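Local coordinates for protein D-threo-3-hydroxyaspartate dehydratase (Delftia, PDB 3WQD) that catalyses the pyridoxal phosphate-dependent deamination of D-threo-3-hydroxyaspartate to oxaloacetate and ammonium, and also dehydrates L-threo- and L-erythro-3-hydroxyaspartate and D-serine, at residues D146-R151 / A183-E188. Sequence-based numbering, arbitrary orientation.
Sequences DTDGHR and AGSSYE. With 999 ((3S)-3-hydroxy-D-aspartic acid), chain J; PLP (pyridoxal-5'-phosphate), chain G.
Asp148 and His150 meet Gly184 and Ser185 in a loop-to-loop contact beside the active site, where the loops following two neighbouring parallel strands, 140-146 and 175-180, come together in the alanine racemase-type TIM-barrel domain. The polar half rests on one carboxylate oxygen. Asp148 OD2 accepts from Ser185 N at 2.9 Å and from Ser185 OG at 2.6 Å, both donors arriving from the same face of the carboxylate, the amide on the syn side and the hydroxyl more steeply tilted from the plane. With CG set between its backbone N and carbonyl carbon (chi1 76°), Asp148 reaches across to the start of the 3-10 turn 184-188 while its other oxygen, OD1, accepts from His150 N at 3.0 Å in an Asx turn. One side chain thus helps to shape its own loop while holding the neighbouring one. With alanine in place of Asp148, the Ser185 amide and hydroxyl would probably lose their shared acceptor, and the His150 amide the oxygen that closes the Asx turn. Leu198 of helix 192-215 packs against both Asp148 and Ser185.

The second half is a CH-pi contact: Gly184 CA sits 3.4 Å from the centroid of the His150 ring, almost on its normal. A CB on this residue would run into the imidazole, so glycine fits the close approach. The nearest atom of the His150 side chain is about 3 Å from a bound magnesium ion, and the ring of His182 meets the imidazole nearly at right angles. Both loops also reach the cofactor. Tyr187 OH gives a very short bond to the cofactor phosphate, whereas Arg151, whose NH1 also bonds Asn328 of the second subunit, directs NH2 almost straight (173°) at PLP O3, 2.7 Å away.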
# COMPACT_ATOMS: atom_id res chain seq x y z
N ASP B 146 3.45 -21.62 17.73
CA ASP B 146 2.06 -21.09 17.69
C ASP B 146 1.55 -21.11 19.15
O ASP B 146 1.32 -22.19 19.74
CB ASP B 146 1.21 -21.98 16.81
CG ASP B 146 -0.23 -21.54 16.74
OD1 ASP B 146 -0.59 -20.58 17.47
OD2 ASP B 146 -0.98 -22.20 16.02
N THR B 147 1.43 -19.92 19.78
CA THR B 147 0.93 -19.85 21.19
C THR B 147 -0.52 -19.36 21.20
O THR B 147 -1.16 -19.48 22.26
CB THR B 147 1.80 -18.94 22.06
OG1 THR B 147 1.91 -17.63 21.43
CG2 THR B 147 3.16 -19.55 22.30
N ASP B 148 -1.07 -18.78 20.08
CA ASP B 148 -2.41 -18.19 20.18
C ASP B 148 -3.28 -18.39 18.92
O ASP B 148 -4.38 -17.80 18.82
CB ASP B 148 -2.28 -16.69 20.54
CG ASP B 148 -1.84 -15.87 19.34
OD1 ASP B 148 -1.23 -16.48 18.39
OD2 ASP B 148 -2.01 -14.63 19.42
N GLY B 149 -2.84 -19.22 17.95
CA GLY B 149 -3.58 -19.51 16.78
C GLY B 149 -3.57 -18.36 15.75
O GLY B 149 -4.30 -18.44 14.78
N HIS B 150 -2.78 -17.31 15.97
CA HIS B 150 -2.75 -16.13 15.08
C HIS B 150 -2.39 -16.51 13.66
O HIS B 150 -3.07 -16.00 12.72
CB HIS B 150 -1.74 -15.09 15.61
CG HIS B 150 -1.52 -13.91 14.73
ND1 HIS B 150 -2.47 -12.97 14.50
CD2 HIS B 150 -0.36 -13.48 14.14
CE1 HIS B 150 -1.91 -11.98 13.64
NE2 HIS B 150 -0.61 -12.31 13.46
N ARG B 151 -1.34 -17.36 13.44
CA ARG B 151 -0.80 -17.55 12.08
C ARG B 151 -0.33 -18.95 12.02
O ARG B 151 -1.13 -19.90 11.86
CB ARG B 151 0.29 -16.46 11.84
CG ARG B 151 0.74 -16.26 10.39
CD ARG B 151 1.41 -14.89 10.26
NE ARG B 151 2.61 -14.67 11.05
CZ ARG B 151 3.03 -13.42 11.46
NH1 ARG B 151 2.21 -12.37 11.34
NH2 ARG B 151 4.21 -13.25 12.08
N ALA B 183 2.27 -13.29 19.46
CA ALA B 183 0.84 -13.48 19.76
C ALA B 183 0.01 -12.38 19.10
O ALA B 183 -0.54 -11.47 19.80
CB ALA B 183 0.60 -13.58 21.29
N GLY B 184 -0.07 -12.40 17.76
CA GLY B 184 -0.75 -11.35 16.98
C GLY B 184 -2.24 -11.29 17.20
O GLY B 184 -2.86 -10.31 16.81
N SER B 185 -2.85 -12.31 17.86
CA SER B 185 -4.27 -12.24 18.18
C SER B 185 -4.51 -11.14 19.22
O SER B 185 -5.68 -10.76 19.41
CB SER B 185 -4.84 -13.54 18.77
OG SER B 185 -4.36 -13.80 20.11
N SER B 186 -3.45 -10.54 19.77
CA SER B 186 -3.63 -9.43 20.73
C SER B 186 -4.35 -8.24 20.04
O SER B 186 -4.99 -7.38 20.69
CB SER B 186 -2.28 -8.99 21.30
OG SER B 186 -1.49 -8.39 20.23
N TYR B 187 -4.26 -8.16 18.70
CA TYR B 187 -4.87 -7.02 17.95
C TYR B 187 -6.37 -7.11 17.94
O TYR B 187 -7.04 -6.12 17.60
CB TYR B 187 -4.37 -7.05 16.51
CG TYR B 187 -2.97 -6.56 16.33
CD1 TYR B 187 -1.92 -6.83 17.22
CD2 TYR B 187 -2.67 -5.71 15.23
CE1 TYR B 187 -0.61 -6.39 16.94
CE2 TYR B 187 -1.39 -5.22 15.01
CZ TYR B 187 -0.34 -5.57 15.83
OH TYR B 187 0.93 -5.09 15.59
N GLU B 188 -6.94 -8.26 18.38
CA GLU B 188 -8.38 -8.40 18.46
C GLU B 188 -8.92 -7.98 19.84
O GLU B 188 -10.14 -8.01 20.01
CB GLU B 188 -8.74 -9.84 18.30
CG GLU B 188 -8.58 -10.35 16.90
CD GLU B 188 -8.37 -11.84 16.97
OE1 GLU B 188 -8.95 -12.54 17.87
OE2 GLU B 188 -7.56 -12.31 16.26
OD2 999 J . -0.92 -7.46 12.29
CG 999 J . 0.24 -6.95 12.46
OD1 999 J . 0.48 -5.73 12.21
CB 999 J . 1.35 -7.84 13.02
OB 999 J . 0.77 -9.20 13.27
CA 999 J . 2.53 -7.96 12.10
N 999 J . 3.57 -8.78 12.74
C 999 J . 2.19 -8.51 10.78
OXT 999 J . 1.57 -7.87 9.95
O 999 J . 2.66 -9.67 10.54
N1 PLP G . 7.38 -10.47 15.60
C2 PLP G . 6.83 -10.99 14.49
C2A PLP G . 7.20 -12.35 14.00
C3 PLP G . 5.75 -10.29 13.83
O3 PLP G . 5.19 -10.79 12.74
C4 PLP G . 5.41 -8.96 14.34
C4A PLP G . 4.35 -8.20 13.74
C5 PLP G . 6.17 -8.49 15.48
C6 PLP G . 7.12 -9.30 16.13
C5A PLP G . 5.90 -7.08 16.00
O4P PLP G . 4.56 -6.92 16.44
P PLP G . 4.08 -5.39 16.67
O1P PLP G . 5.04 -4.82 17.69
O2P PLP G . 2.69 -5.61 17.22
O3P PLP G . 4.16 -4.72 15.38